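Local atomic coordinates of aspartate aminotransferase (PDB entry 1O4S), a protein that catalyses the pyridoxal-phosphate-dependent transfer of an amino group between L-aspartate and 2-oxoglutarate, giving oxaloacetate and L-glutamate. Residues B[183-188]-B[324-330]. Sequence-based numbering, arbitrary orientation.
Sequences PNNPTG and EGAFYLF. With PLP (pyridoxal-5'-phosphate), chain M; SO4 (sulfate ion), chain K.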
ATOM      1  N   PRO B 183     -18.378 -15.014   3.865  1.00 30.20           N
ATOM      2  CA  PRO B 183     -19.440 -14.325   4.637  1.00 30.04           C
ATOM      3  C   PRO B 183     -19.451 -12.804   4.526  1.00 30.25           C
ATOM      4  O   PRO B 183     -18.407 -12.144   4.350  1.00 30.73           O
ATOM      5  CB  PRO B 183     -19.162 -14.741   6.102  1.00 30.34           C
ATOM      6  CG  PRO B 183     -18.270 -15.962   6.008  1.00 29.56           C
ATOM      7  CD  PRO B 183     -17.458 -15.765   4.744  1.00 29.90           C
ATOM      8  N   ASN B 184     -20.640 -12.239   4.656  1.00 29.49           N
ATOM      9  CA  ASN B 184     -20.900 -10.881   4.205  1.00 29.96           C
ATOM     10  C   ASN B 184     -20.741  -9.849   5.305  1.00 30.18           C
ATOM     11  O   ASN B 184     -21.153 -10.057   6.435  1.00 30.84           O
ATOM     12  CB  ASN B 184     -22.316 -10.794   3.630  1.00 29.69           C
ATOM     13  CG  ASN B 184     -22.610  -9.452   3.017  1.00 29.54           C
ATOM     14  OD1 ASN B 184     -23.377  -8.659   3.567  1.00 27.44           O
ATOM     15  ND2 ASN B 184     -21.994  -9.180   1.871  1.00 29.43           N
ATOM     16  N   ASN B 185     -20.099  -8.744   4.947  1.00 30.11           N
ATOM     17  CA  ASN B 185     -20.132  -7.534   5.736  1.00 29.67           C
ATOM     18  C   ASN B 185     -21.042  -6.575   4.925  1.00 29.75           C
ATOM     19  O   ASN B 185     -20.667  -6.227   3.791  1.00 31.01           O
ATOM     20  CB  ASN B 185     -18.703  -7.003   5.868  1.00 28.92           C
ATOM     21  CG  ASN B 185     -18.608  -5.737   6.674  1.00 28.13           C
ATOM     22  OD1 ASN B 185     -19.608  -5.156   7.063  1.00 27.49           O
ATOM     23  ND2 ASN B 185     -17.381  -5.310   6.956  1.00 30.35           N
ATOM     24  N   PRO B 186     -22.156  -6.053   5.468  1.00 29.60           N
ATOM     25  CA  PRO B 186     -22.534  -6.037   6.895  1.00 29.60           C
ATOM     26  C   PRO B 186     -23.582  -7.019   7.419  1.00 29.18           C
ATOM     27  O   PRO B 186     -23.949  -6.893   8.572  1.00 28.46           O
ATOM     28  CB  PRO B 186     -23.137  -4.648   7.017  1.00 29.58           C
ATOM     29  CG  PRO B 186     -23.930  -4.515   5.714  1.00 30.02           C
ATOM     30  CD  PRO B 186     -23.108  -5.256   4.665  1.00 29.90           C
ATOM     31  N   THR B 187     -24.044  -7.964   6.619  1.00 29.68           N
ATOM     32  CA  THR B 187     -25.217  -8.746   6.991  1.00 29.64           C
ATOM     33  C   THR B 187     -24.897 -10.014   7.737  1.00 30.21           C
ATOM     34  O   THR B 187     -25.748 -10.546   8.413  1.00 31.61           O
ATOM     35  CB  THR B 187     -26.071  -9.125   5.777  1.00 30.08           C
ATOM     36  OG1 THR B 187     -25.324  -9.953   4.879  1.00 29.45           O
ATOM     37  CG2 THR B 187     -26.515  -7.894   4.969  1.00 30.31           C
ATOM     38  N   GLY B 188     -23.682 -10.516   7.580  1.00 30.43           N
ATOM     39  CA  GLY B 188     -23.310 -11.798   8.106  1.00 29.96           C
ATOM     40  C   GLY B 188     -23.845 -12.993   7.375  1.00 30.22           C
ATOM     41  O   GLY B 188     -23.704 -14.083   7.877  1.00 30.62           O
ATOM     42  N   GLU B 324     -24.700 -15.925   9.693  1.00 33.53           N
ATOM     43  CA  GLU B 324     -24.059 -17.236   9.674  1.00 33.73           C
ATOM     44  C   GLU B 324     -22.543 -17.132   9.712  1.00 32.99           C
ATOM     45  O   GLU B 324     -21.844 -18.144   9.768  1.00 33.10           O
ATOM     46  CB  GLU B 324     -24.526 -18.013   8.442  1.00 34.08           C
ATOM     47  CG  GLU B 324     -25.959 -18.559   8.594  1.00 37.03           C
ATOM     48  CD  GLU B 324     -26.382 -19.544   7.495  1.00 40.78           C
ATOM     49  OE1 GLU B 324     -26.718 -19.114   6.376  1.00 42.96           O
ATOM     50  OE2 GLU B 324     -26.418 -20.762   7.759  1.00 46.21           O
ATOM     51  N   GLY B 325     -22.045 -15.907   9.661  1.00 32.24           N
ATOM     52  CA  GLY B 325     -20.618 -15.644   9.665  1.00 32.40           C
ATOM     53  C   GLY B 325     -20.285 -14.176   9.884  1.00 32.29           C
ATOM     54  O   GLY B 325     -21.204 -13.347   9.988  1.00 32.65           O
ATOM     55  N   ALA B 326     -18.981 -13.867   9.951  1.00 31.80           N
ATOM     56  CA  ALA B 326     -18.450 -12.548  10.301  1.00 30.92           C
ATOM     57  C   ALA B 326     -18.920 -12.180  11.717  1.00 30.82           C
ATOM     58  O   ALA B 326     -19.214 -13.076  12.497  1.00 30.81           O
ATOM     59  CB  ALA B 326     -18.823 -11.478   9.243  1.00 30.72           C
ATOM     60  N   PHE B 327     -18.916 -10.900  12.086  1.00 30.24           N
ATOM     61  CA  PHE B 327     -19.311 -10.523  13.435  1.00 29.84           C
ATOM     62  C   PHE B 327     -20.197  -9.308  13.457  1.00 29.85           C
ATOM     63  O   PHE B 327     -20.146  -8.485  14.383  1.00 29.13           O
ATOM     64  CB  PHE B 327     -18.115 -10.394  14.375  1.00 30.43           C
ATOM     65  CG  PHE B 327     -16.945  -9.623  13.821  1.00 31.66           C
ATOM     66  CD1 PHE B 327     -16.934  -8.233  13.820  1.00 32.37           C
ATOM     67  CD2 PHE B 327     -15.829 -10.296  13.340  1.00 32.19           C
ATOM     68  CE1 PHE B 327     -15.835  -7.536  13.319  1.00 33.34           C
ATOM     69  CE2 PHE B 327     -14.743  -9.602  12.853  1.00 32.51           C
ATOM     70  CZ  PHE B 327     -14.747  -8.230  12.839  1.00 31.91           C
ATOM     71  N   TYR B 328     -21.064  -9.260  12.441  1.00 29.86           N
ATOM     72  CA  TYR B 328     -22.080  -8.221  12.264  1.00 30.05           C
ATOM     73  C   TYR B 328     -23.518  -8.766  12.291  1.00 30.83           C
ATOM     74  O   TYR B 328     -23.812  -9.933  11.945  1.00 30.15           O
ATOM     75  CB  TYR B 328     -21.861  -7.484  10.950  1.00 29.78           C
ATOM     76  CG  TYR B 328     -20.426  -7.163  10.721  1.00 28.91           C
ATOM     77  CD1 TYR B 328     -19.809  -6.166  11.457  1.00 26.82           C
ATOM     78  CD2 TYR B 328     -19.657  -7.912   9.833  1.00 27.57           C
ATOM     79  CE1 TYR B 328     -18.482  -5.890  11.289  1.00 30.23           C
ATOM     80  CE2 TYR B 328     -18.326  -7.636   9.647  1.00 29.06           C
ATOM     81  CZ  TYR B 328     -17.733  -6.614  10.393  1.00 29.14           C
ATOM     82  OH  TYR B 328     -16.402  -6.266  10.222  1.00 31.83           O
ATOM     83  N   LEU B 329     -24.407  -7.890  12.733  1.00 31.14           N
ATOM     84  CA  LEU B 329     -25.820  -8.131  12.693  1.00 31.43           C
ATOM     85  C   LEU B 329     -26.453  -6.867  12.081  1.00 31.56           C
ATOM     86  O   LEU B 329     -26.250  -5.749  12.572  1.00 31.10           O
ATOM     87  CB  LEU B 329     -26.341  -8.441  14.102  1.00 31.77           C
ATOM     88  CG  LEU B 329     -27.736  -9.058  14.090  1.00 32.39           C
ATOM     89  CD1 LEU B 329     -27.906 -10.114  15.174  1.00 34.50           C
ATOM     90  CD2 LEU B 329     -28.791  -7.983  14.221  1.00 32.54           C
ATOM     91  N   PHE B 330     -27.201  -7.055  10.992  1.00 31.37           N
ATOM     92  CA  PHE B 330     -27.769  -5.939  10.240  1.00 31.68           C
ATOM     93  C   PHE B 330     -29.293  -5.898  10.471  1.00 31.73           C
ATOM     94  O   PHE B 330     -30.048  -6.625   9.823  1.00 31.66           O
ATOM     95  CB  PHE B 330     -27.420  -6.132   8.762  1.00 31.62           C
ATOM     96  CG  PHE B 330     -27.407  -4.859   7.945  1.00 32.26           C
ATOM     97  CD1 PHE B 330     -28.164  -4.759   6.795  1.00 32.38           C
ATOM     98  CD2 PHE B 330     -26.597  -3.788   8.304  1.00 31.60           C
ATOM     99  CE1 PHE B 330     -28.141  -3.606   6.042  1.00 32.72           C
ATOM    100  CE2 PHE B 330     -26.559  -2.649   7.563  1.00 30.99           C
ATOM    101  CZ  PHE B 330     -27.328  -2.546   6.428  1.00 31.90           C
TER
HETATM  102  N1  PLP M1234     -13.442  -7.169   3.154  1.00 41.90           N
HETATM  103  C2  PLP M1234     -14.362  -6.936   4.158  1.00 42.37           C
HETATM  104  C2A PLP M1234     -15.803  -7.002   3.745  1.00 37.49           C
HETATM  105  C3  PLP M1234     -13.952  -6.623   5.463  1.00 41.54           C
HETATM  106  O3  PLP M1234     -14.784  -6.428   6.342  1.00 38.85           O
HETATM  107  C4  PLP M1234     -12.584  -6.599   5.782  1.00 44.94           C
HETATM  108  C4A PLP M1234     -12.132  -6.281   7.224  1.00 46.18           C
HETATM  109  C5  PLP M1234     -11.682  -6.867   4.724  1.00 46.14           C
HETATM  110  C6  PLP M1234     -12.131  -7.139   3.433  1.00 42.92           C
HETATM  111  C5A PLP M1234     -10.172  -6.895   4.832  1.00 46.10           C
HETATM  112  O4P PLP M1234      -9.403  -5.952   5.558  1.00 37.20           O
HETATM  113  P   PLP M1234      -7.815  -6.086   5.708  1.00 31.61           P
HETATM  114  O1P PLP M1234      -7.633  -5.625   7.107  1.00 30.66           O
HETATM  115  O2P PLP M1234      -7.396  -7.474   5.452  1.00 32.00           O
HETATM  116  O3P PLP M1234      -7.390  -5.083   4.708  1.00 30.96           O
HETATM  117  S   SO4 K 706     -15.921  -1.668   8.452  1.00 53.09           S
HETATM  118  O1  SO4 K 706     -16.434  -3.040   8.322  1.00 52.26           O
HETATM  119  O2  SO4 K 706     -16.571  -0.875   7.402  1.00 56.67           O
HETATM  120  O3  SO4 K 706     -16.118  -1.056   9.787  1.00 49.89           O
HETATM  121  O4  SO4 K 706     -14.482  -1.739   8.265  1.00 55.18           O
HETATM  122  O   HOH W   1     -27.682  -9.908   9.994  1.00 30.99           O
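Buried polar groups in a loop without regular secondary structure need partners other than those of a helix or sheet; the PNNPTG loop of this aminotransferase finds some within itself and others in its surroundings. With cis peptides preceding Pro183 and Pro186, it folds tightly around Asn184: OD1 of Asn184 accepts from Thr187 N (3.2 Å), an Asx motif, and from Thr187 OG1 (2.7 Å), while Asn184 O receives Gly188 N at 2.8 Å. Asn184 ND2 donates to Asn181 O.

Across to 324-330, Gly188 O takes Glu324 N (2.8 Å) and, weakly, Gly325 N (3.0 Å). Because neither Gly188 nor Gly325 carries a side chain, the backbones can approach closely; a CB on Gly188 would clash with Gly325 O, and one on Gly325 with Pro183 CB. At Thr187 and Phe330, one water bridges the segments, donating to Thr187 O (2.6 Å) and accepting from Phe330 N (3.1 Å). The exception is Pro186 O, buried without a polar partner, 3.2 Å from Tyr328 CB. Separately, the Pro186 ring lies over a face of Phe330, its CG 3.8 Å from the ring centroid in a CH-pi contact.

At the cofactor end, Asn185 ND2 donates to PLP O3 (2.9 Å) and to sulfate O1 (2.8 Å), whereas OD1, over a face of the Tyr328 ring, accepts from Arg365. The sulfate, also held by Arg365, occupies a spot consistent with the aspartate site inferred from relatives. Tyr328 OH pairs with Tyr216 OH.

The loop, running from strand 175-180 towards helix 193-206, thus rests on edge strand 328-332, which pairs with strand 363-367 while Leu329 faces helix 296-315.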